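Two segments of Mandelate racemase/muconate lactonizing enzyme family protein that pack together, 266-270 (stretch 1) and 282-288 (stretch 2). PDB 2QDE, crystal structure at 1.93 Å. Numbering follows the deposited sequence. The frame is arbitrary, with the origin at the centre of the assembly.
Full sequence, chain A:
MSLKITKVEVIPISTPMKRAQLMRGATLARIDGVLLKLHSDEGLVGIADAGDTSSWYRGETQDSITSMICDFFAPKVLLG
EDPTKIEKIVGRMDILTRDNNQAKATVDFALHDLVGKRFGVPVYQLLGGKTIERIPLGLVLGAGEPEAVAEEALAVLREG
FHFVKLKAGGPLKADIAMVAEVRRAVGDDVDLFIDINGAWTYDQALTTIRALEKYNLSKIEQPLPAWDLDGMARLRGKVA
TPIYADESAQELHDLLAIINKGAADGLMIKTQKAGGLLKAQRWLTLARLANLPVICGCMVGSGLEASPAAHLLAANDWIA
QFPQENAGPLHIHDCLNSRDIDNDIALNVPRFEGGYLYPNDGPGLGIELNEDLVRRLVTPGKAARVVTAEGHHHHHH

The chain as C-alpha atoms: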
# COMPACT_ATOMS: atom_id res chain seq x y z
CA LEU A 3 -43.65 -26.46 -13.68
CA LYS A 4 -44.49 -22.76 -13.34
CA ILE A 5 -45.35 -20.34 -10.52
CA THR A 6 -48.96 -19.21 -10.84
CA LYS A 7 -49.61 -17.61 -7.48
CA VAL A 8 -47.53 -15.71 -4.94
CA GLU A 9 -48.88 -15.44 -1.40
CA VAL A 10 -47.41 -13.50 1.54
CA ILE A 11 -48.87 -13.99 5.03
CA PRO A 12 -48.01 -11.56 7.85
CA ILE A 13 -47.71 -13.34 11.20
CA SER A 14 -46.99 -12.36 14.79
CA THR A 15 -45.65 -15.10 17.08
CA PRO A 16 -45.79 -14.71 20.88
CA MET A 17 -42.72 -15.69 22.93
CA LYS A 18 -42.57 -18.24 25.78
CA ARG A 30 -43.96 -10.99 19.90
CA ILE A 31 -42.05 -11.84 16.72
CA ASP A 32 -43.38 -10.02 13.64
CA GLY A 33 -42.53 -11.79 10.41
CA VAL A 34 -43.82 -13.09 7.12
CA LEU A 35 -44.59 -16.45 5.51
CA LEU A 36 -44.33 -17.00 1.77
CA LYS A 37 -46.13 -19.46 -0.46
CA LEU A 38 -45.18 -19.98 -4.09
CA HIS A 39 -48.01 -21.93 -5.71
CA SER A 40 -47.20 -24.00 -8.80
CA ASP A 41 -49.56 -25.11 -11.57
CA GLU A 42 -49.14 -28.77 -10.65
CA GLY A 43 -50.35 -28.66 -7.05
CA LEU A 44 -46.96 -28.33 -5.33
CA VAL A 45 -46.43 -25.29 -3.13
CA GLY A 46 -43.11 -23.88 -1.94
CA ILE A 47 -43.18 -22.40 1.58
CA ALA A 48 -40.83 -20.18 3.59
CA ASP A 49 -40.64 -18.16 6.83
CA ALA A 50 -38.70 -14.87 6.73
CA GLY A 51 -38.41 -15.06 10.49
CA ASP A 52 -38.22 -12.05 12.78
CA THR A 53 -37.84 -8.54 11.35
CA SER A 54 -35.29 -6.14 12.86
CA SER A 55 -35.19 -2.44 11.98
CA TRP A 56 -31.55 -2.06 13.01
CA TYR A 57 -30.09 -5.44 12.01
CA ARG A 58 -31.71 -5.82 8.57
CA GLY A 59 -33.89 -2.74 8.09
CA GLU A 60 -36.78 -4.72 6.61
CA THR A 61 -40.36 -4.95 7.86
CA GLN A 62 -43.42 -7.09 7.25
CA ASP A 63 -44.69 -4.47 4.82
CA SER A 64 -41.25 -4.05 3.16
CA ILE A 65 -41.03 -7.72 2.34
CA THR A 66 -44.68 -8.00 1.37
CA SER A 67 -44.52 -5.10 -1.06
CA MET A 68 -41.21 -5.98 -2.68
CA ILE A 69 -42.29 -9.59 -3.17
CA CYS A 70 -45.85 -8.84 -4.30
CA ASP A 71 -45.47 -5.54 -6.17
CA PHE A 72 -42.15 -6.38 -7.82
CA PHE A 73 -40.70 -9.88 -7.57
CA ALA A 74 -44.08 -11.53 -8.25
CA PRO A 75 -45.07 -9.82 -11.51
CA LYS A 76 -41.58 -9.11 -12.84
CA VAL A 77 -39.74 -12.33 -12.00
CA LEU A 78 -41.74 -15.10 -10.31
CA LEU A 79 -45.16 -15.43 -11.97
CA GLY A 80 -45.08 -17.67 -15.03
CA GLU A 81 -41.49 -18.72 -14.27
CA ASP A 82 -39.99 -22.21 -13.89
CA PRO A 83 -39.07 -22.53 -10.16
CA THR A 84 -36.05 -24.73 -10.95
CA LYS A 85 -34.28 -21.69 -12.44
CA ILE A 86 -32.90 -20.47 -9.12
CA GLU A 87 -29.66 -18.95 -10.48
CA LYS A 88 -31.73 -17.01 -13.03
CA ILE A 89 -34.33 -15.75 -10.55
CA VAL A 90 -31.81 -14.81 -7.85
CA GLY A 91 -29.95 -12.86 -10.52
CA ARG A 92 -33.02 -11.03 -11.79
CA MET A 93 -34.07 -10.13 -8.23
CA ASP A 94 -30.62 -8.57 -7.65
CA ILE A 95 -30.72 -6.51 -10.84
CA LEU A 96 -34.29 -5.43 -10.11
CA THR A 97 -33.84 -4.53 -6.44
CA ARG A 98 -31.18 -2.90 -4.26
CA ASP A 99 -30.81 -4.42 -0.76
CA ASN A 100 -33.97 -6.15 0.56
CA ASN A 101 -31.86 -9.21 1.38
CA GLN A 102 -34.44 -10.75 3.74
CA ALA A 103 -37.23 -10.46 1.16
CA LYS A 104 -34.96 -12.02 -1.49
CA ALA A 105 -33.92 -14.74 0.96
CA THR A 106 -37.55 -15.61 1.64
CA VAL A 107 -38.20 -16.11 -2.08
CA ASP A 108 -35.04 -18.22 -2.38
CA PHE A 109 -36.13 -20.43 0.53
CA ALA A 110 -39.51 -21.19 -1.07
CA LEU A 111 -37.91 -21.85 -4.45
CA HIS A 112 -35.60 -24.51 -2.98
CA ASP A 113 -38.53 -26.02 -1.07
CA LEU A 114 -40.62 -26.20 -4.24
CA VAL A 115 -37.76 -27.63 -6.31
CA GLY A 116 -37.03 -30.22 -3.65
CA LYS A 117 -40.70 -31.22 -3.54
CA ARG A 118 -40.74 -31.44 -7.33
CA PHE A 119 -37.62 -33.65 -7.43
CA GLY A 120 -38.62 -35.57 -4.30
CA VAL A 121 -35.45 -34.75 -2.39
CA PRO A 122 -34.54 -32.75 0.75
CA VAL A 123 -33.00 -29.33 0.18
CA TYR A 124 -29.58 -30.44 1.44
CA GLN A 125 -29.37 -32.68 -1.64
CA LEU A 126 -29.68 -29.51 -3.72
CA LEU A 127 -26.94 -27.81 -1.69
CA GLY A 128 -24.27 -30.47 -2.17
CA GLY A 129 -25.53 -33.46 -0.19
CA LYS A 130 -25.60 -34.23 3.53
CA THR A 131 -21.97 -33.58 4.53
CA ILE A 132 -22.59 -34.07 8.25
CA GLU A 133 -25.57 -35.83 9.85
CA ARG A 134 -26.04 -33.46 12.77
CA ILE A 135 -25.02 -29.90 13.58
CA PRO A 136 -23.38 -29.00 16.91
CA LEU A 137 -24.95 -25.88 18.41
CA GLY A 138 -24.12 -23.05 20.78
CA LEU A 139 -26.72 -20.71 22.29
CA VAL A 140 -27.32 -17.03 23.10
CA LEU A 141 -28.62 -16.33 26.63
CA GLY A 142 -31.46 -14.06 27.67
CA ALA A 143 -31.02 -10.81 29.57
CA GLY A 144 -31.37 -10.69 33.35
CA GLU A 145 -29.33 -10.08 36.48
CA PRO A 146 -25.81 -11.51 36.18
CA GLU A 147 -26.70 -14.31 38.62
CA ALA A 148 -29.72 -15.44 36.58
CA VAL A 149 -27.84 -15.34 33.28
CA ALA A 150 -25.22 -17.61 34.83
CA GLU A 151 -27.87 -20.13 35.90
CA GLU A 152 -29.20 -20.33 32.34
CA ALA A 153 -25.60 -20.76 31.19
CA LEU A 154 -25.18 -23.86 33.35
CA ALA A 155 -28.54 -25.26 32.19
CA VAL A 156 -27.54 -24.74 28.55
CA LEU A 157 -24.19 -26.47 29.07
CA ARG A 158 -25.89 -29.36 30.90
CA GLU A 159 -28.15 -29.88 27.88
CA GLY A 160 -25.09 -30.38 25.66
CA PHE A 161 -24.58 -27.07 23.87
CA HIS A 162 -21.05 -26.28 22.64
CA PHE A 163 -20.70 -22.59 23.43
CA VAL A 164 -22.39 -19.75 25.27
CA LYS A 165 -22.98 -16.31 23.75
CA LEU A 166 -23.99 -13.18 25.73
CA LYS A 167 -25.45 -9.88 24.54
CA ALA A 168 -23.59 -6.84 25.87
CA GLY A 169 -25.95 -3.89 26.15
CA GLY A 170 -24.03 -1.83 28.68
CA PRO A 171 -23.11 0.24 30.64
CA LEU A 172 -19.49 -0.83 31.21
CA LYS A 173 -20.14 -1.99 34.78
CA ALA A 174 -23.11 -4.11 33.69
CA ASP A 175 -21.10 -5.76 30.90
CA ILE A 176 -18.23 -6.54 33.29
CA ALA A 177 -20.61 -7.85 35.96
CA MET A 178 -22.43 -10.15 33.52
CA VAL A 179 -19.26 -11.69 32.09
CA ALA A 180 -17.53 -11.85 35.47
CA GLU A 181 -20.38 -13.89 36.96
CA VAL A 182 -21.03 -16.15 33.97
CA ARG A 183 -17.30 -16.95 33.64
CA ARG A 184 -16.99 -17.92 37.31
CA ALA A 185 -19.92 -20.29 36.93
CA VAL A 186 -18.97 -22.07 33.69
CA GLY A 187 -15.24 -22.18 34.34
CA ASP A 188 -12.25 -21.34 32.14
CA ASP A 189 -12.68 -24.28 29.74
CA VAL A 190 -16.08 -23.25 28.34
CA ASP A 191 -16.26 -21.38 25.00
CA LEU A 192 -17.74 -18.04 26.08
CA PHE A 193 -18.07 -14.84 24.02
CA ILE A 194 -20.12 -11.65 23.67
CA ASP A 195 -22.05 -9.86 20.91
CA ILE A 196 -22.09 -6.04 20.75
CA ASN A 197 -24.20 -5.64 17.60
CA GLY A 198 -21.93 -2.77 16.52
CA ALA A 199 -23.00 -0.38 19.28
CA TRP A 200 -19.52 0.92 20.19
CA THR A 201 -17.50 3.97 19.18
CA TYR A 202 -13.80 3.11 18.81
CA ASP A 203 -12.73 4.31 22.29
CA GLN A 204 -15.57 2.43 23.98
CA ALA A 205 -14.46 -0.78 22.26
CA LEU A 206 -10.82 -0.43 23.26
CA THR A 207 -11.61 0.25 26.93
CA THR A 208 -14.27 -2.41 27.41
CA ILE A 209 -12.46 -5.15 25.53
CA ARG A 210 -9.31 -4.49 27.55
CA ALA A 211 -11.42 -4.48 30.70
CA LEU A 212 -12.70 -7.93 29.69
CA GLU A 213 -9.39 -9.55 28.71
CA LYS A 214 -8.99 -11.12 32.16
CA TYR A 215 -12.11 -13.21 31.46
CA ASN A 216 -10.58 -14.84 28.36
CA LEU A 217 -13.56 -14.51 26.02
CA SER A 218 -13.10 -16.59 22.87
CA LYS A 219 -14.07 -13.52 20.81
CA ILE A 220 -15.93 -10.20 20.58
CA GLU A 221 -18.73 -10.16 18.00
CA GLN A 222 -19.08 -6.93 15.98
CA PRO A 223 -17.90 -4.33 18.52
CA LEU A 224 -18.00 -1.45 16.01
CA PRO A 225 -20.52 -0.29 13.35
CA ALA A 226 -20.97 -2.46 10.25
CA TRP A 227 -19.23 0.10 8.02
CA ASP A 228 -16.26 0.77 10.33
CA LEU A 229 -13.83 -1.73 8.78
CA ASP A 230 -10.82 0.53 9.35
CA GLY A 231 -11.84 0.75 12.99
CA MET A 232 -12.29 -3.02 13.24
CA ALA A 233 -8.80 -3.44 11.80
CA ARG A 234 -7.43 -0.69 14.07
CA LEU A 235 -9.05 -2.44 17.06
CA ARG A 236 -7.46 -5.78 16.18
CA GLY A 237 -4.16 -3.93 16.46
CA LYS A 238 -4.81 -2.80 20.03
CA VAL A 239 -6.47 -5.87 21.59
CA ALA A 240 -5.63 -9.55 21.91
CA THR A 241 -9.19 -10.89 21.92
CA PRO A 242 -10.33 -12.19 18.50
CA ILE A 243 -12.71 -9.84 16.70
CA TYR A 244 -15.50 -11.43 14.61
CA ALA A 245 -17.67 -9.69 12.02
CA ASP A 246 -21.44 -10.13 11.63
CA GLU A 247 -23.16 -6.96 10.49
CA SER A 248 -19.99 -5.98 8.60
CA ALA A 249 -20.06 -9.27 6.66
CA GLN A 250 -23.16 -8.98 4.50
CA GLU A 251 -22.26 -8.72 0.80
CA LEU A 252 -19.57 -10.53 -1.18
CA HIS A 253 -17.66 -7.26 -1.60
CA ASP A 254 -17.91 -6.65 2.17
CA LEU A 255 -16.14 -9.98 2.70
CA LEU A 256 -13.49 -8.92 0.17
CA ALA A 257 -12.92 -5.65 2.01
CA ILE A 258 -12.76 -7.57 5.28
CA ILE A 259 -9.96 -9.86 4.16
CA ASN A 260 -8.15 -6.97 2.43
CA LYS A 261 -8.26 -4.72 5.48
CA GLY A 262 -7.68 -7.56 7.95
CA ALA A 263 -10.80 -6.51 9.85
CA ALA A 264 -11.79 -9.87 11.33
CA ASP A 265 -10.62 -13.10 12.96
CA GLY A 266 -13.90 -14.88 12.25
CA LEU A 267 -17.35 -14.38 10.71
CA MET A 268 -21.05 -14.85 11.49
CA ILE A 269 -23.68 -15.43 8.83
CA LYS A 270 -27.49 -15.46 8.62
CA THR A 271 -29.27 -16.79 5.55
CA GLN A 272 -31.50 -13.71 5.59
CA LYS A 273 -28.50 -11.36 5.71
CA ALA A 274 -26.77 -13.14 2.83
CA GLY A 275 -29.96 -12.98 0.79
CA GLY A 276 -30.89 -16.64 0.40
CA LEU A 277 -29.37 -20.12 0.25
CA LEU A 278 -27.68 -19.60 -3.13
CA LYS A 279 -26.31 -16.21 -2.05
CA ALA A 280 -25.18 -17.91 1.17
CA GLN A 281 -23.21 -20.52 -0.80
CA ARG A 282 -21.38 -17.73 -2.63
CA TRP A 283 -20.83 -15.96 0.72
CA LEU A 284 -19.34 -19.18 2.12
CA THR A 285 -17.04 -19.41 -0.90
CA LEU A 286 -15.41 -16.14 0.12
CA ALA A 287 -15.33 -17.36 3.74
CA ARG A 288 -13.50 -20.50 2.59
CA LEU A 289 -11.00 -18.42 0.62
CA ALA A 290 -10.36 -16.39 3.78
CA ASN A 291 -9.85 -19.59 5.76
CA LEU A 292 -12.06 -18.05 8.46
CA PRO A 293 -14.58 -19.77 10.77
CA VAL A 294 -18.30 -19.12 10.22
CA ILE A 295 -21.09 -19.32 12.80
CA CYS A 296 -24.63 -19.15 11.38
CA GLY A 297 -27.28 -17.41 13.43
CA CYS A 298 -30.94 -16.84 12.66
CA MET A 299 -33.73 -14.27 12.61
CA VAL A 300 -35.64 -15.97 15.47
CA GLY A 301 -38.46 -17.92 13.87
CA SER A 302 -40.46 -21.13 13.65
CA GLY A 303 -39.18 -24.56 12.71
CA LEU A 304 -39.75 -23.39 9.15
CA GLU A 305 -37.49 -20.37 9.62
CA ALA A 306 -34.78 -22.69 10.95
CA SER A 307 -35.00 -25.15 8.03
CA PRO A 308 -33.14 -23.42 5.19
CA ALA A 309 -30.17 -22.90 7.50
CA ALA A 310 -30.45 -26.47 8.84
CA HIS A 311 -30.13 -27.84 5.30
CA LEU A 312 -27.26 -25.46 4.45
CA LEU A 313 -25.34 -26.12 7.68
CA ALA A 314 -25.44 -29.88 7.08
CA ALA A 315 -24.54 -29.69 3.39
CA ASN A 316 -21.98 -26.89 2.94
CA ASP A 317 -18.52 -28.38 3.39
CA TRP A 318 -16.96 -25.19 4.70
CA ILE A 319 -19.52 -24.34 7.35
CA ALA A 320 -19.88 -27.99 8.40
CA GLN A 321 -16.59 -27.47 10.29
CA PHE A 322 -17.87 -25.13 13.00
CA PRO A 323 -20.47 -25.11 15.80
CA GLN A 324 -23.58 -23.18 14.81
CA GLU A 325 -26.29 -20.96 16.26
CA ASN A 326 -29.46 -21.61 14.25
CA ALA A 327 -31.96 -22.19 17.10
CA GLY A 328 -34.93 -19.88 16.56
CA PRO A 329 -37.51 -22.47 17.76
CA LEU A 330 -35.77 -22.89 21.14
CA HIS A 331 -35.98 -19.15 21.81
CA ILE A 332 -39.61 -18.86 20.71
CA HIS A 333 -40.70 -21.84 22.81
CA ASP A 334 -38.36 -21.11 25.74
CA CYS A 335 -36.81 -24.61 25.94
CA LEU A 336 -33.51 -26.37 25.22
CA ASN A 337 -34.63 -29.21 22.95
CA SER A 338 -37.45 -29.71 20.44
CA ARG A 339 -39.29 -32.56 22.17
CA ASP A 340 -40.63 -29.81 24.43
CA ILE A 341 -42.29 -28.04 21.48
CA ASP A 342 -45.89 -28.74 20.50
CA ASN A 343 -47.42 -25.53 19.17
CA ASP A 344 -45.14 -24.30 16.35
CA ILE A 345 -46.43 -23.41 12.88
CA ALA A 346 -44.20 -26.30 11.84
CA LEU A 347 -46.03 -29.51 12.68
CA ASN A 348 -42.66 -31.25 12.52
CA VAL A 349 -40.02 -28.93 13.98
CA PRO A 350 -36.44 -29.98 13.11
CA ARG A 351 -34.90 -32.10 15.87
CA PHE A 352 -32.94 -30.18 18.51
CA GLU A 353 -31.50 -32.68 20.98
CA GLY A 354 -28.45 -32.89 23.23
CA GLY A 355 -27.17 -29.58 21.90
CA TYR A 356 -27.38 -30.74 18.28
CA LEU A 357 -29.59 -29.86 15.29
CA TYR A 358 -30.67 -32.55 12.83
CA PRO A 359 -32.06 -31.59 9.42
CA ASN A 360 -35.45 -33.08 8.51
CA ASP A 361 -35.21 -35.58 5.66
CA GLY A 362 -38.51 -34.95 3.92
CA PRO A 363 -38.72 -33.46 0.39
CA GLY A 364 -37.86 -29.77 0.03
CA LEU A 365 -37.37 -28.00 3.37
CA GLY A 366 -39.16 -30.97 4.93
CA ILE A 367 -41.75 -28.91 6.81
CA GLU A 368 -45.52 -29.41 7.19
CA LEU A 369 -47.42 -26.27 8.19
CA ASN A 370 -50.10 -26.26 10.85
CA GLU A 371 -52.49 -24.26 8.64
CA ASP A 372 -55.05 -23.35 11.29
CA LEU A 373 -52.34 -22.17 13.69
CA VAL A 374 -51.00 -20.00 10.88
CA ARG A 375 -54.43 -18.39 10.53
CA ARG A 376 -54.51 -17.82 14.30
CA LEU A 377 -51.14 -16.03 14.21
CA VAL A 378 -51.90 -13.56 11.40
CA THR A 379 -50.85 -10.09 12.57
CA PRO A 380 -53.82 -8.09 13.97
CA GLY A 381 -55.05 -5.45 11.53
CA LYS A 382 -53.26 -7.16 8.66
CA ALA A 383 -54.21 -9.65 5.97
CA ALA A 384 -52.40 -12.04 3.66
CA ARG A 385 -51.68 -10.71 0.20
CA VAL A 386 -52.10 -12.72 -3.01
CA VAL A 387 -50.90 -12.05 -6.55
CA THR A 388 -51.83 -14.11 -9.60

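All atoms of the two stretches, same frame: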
# COMPACT_ATOMS: atom_id res chain seq x y z
N GLY A 266 -12.85 -13.89 12.45
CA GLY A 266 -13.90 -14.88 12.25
C GLY A 266 -15.14 -14.19 11.72
O GLY A 266 -15.21 -12.96 11.74
N LEU A 267 -16.13 -14.96 11.29
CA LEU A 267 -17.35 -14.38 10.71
C LEU A 267 -18.64 -15.05 11.17
O LEU A 267 -18.64 -16.22 11.54
CB LEU A 267 -17.28 -14.48 9.19
CG LEU A 267 -16.00 -14.05 8.46
CD1 LEU A 267 -15.97 -14.68 7.06
CD2 LEU A 267 -15.93 -12.53 8.37
N MET A 268 -19.74 -14.30 11.15
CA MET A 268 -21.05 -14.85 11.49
C MET A 268 -21.91 -14.64 10.25
O MET A 268 -21.77 -13.63 9.55
CB MET A 268 -21.74 -14.12 12.66
CG MET A 268 -20.89 -13.19 13.48
SD MET A 268 -19.55 -13.97 14.36
CE MET A 268 -20.36 -15.42 14.98
N ILE A 269 -22.80 -15.57 9.98
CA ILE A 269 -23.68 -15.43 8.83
C ILE A 269 -25.13 -15.72 9.23
O ILE A 269 -25.39 -16.36 10.24
CB ILE A 269 -23.27 -16.41 7.70
CG1 ILE A 269 -24.08 -16.13 6.43
CG2 ILE A 269 -23.52 -17.85 8.15
CD1 ILE A 269 -23.75 -17.05 5.27
N LYS A 270 -26.06 -15.19 8.44
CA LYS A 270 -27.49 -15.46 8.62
C LYS A 270 -27.98 -15.58 7.19
O LYS A 270 -27.63 -14.75 6.34
CB LYS A 270 -28.23 -14.31 9.33
CG LYS A 270 -27.97 -14.24 10.83
CD LYS A 270 -29.00 -13.34 11.52
CE LYS A 270 -28.73 -13.21 13.02
NZ LYS A 270 -27.43 -12.56 13.29
N ARG A 282 -22.40 -18.60 -2.06
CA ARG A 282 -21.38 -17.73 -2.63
C ARG A 282 -20.61 -17.07 -1.48
O ARG A 282 -19.39 -16.99 -1.49
CB ARG A 282 -22.04 -16.67 -3.52
CG ARG A 282 -22.77 -17.27 -4.73
CD ARG A 282 -23.47 -16.20 -5.56
NE ARG A 282 -24.14 -16.78 -6.73
CZ ARG A 282 -25.03 -16.13 -7.48
NH1 ARG A 282 -25.37 -14.88 -7.19
NH2 ARG A 282 -25.59 -16.75 -8.51
N TRP A 283 -21.37 -16.61 -0.48
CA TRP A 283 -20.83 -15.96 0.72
C TRP A 283 -19.81 -16.90 1.38
O TRP A 283 -18.72 -16.48 1.77
CB TRP A 283 -22.00 -15.70 1.67
CG TRP A 283 -21.77 -14.71 2.79
CD1 TRP A 283 -22.26 -13.44 2.85
CD2 TRP A 283 -21.15 -14.97 4.05
NE1 TRP A 283 -21.99 -12.89 4.08
CE2 TRP A 283 -21.31 -13.80 4.84
CE3 TRP A 283 -20.48 -16.07 4.60
CZ2 TRP A 283 -20.82 -13.71 6.15
CZ3 TRP A 283 -19.99 -15.97 5.91
CH2 TRP A 283 -20.16 -14.80 6.67
N LEU A 284 -20.19 -18.17 1.50
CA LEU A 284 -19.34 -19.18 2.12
C LEU A 284 -18.13 -19.53 1.26
O LEU A 284 -17.17 -20.13 1.74
CB LEU A 284 -20.18 -20.43 2.44
CG LEU A 284 -21.18 -20.22 3.59
CD1 LEU A 284 -22.04 -21.46 3.78
CD2 LEU A 284 -20.42 -19.90 4.87
N THR A 285 -18.17 -19.17 -0.02
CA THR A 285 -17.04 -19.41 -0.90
C THR A 285 -15.95 -18.41 -0.51
O THR A 285 -14.77 -18.76 -0.41
CB THR A 285 -17.41 -19.19 -2.37
OG1 THR A 285 -18.34 -20.20 -2.77
CG2 THR A 285 -16.18 -19.26 -3.27
N LEU A 286 -16.36 -17.17 -0.28
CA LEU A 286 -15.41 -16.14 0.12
C LEU A 286 -14.88 -16.47 1.52
O LEU A 286 -13.70 -16.25 1.80
CB LEU A 286 -16.09 -14.77 0.12
CG LEU A 286 -15.93 -13.94 -1.17
CD1 LEU A 286 -16.30 -14.76 -2.40
CD2 LEU A 286 -16.81 -12.71 -1.06
N ALA A 287 -15.74 -17.00 2.38
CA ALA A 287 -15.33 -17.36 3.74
C ALA A 287 -14.26 -18.45 3.69
O ALA A 287 -13.29 -18.42 4.45
CB ALA A 287 -16.54 -17.87 4.54
N ARG A 288 -14.44 -19.40 2.78
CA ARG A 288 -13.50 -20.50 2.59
C ARG A 288 -12.15 -19.97 2.11
O ARG A 288 -11.10 -20.38 2.59
CB ARG A 288 -14.06 -21.49 1.56
CG ARG A 288 -13.04 -22.47 1.00
CD ARG A 288 -13.62 -23.23 -0.18
NE ARG A 288 -14.64 -24.20 0.21
CZ ARG A 288 -14.38 -25.36 0.81
NH1 ARG A 288 -13.13 -25.70 1.09
NH2 ARG A 288 -15.37 -26.17 1.14

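Alternation along a β-strand and the helical repeat together decide which side chains can meet when a strand packs on a helix, and this pair illustrates the rule. The strand through L267 and I269 runs nearly antiparallel to helix 282-288, at 171°, with the axes 10.6 Å apart at closest approach. That spacing leaves room for a layer of side chains, and no hydrogen bond crosses it; the helix spends its backbone groups internally, as in A287 N to W283 O at 3.1 Å.

W283 covers the most surface. Its CA-to-CB bond points toward the strand, and the extended side chain of I269 (chi1 and chi2 both t) sets I269 CD1 over one face of the six-membered ring of W283, 3.8 Å from the centroid, in a CH-pi contact. I269 CD1 also lies 4.4 Å from L284 CD2. Two residues back, L267 points the same way: L267 CB packs 3.8 Å from W283 CH2; L267 CD1 also lies near the ring and reaches A287 CB, one helical turn beyond the tryptophan, at 4.1 Å. Between them the CA-to-CB bond of M268 points away from the helix, yet M268 O approaches W283 CH2 at 3.5 Å. The indole NE1 is hydrogen-bonded elsewhere in the structure; the side-chain contacts here are apolar.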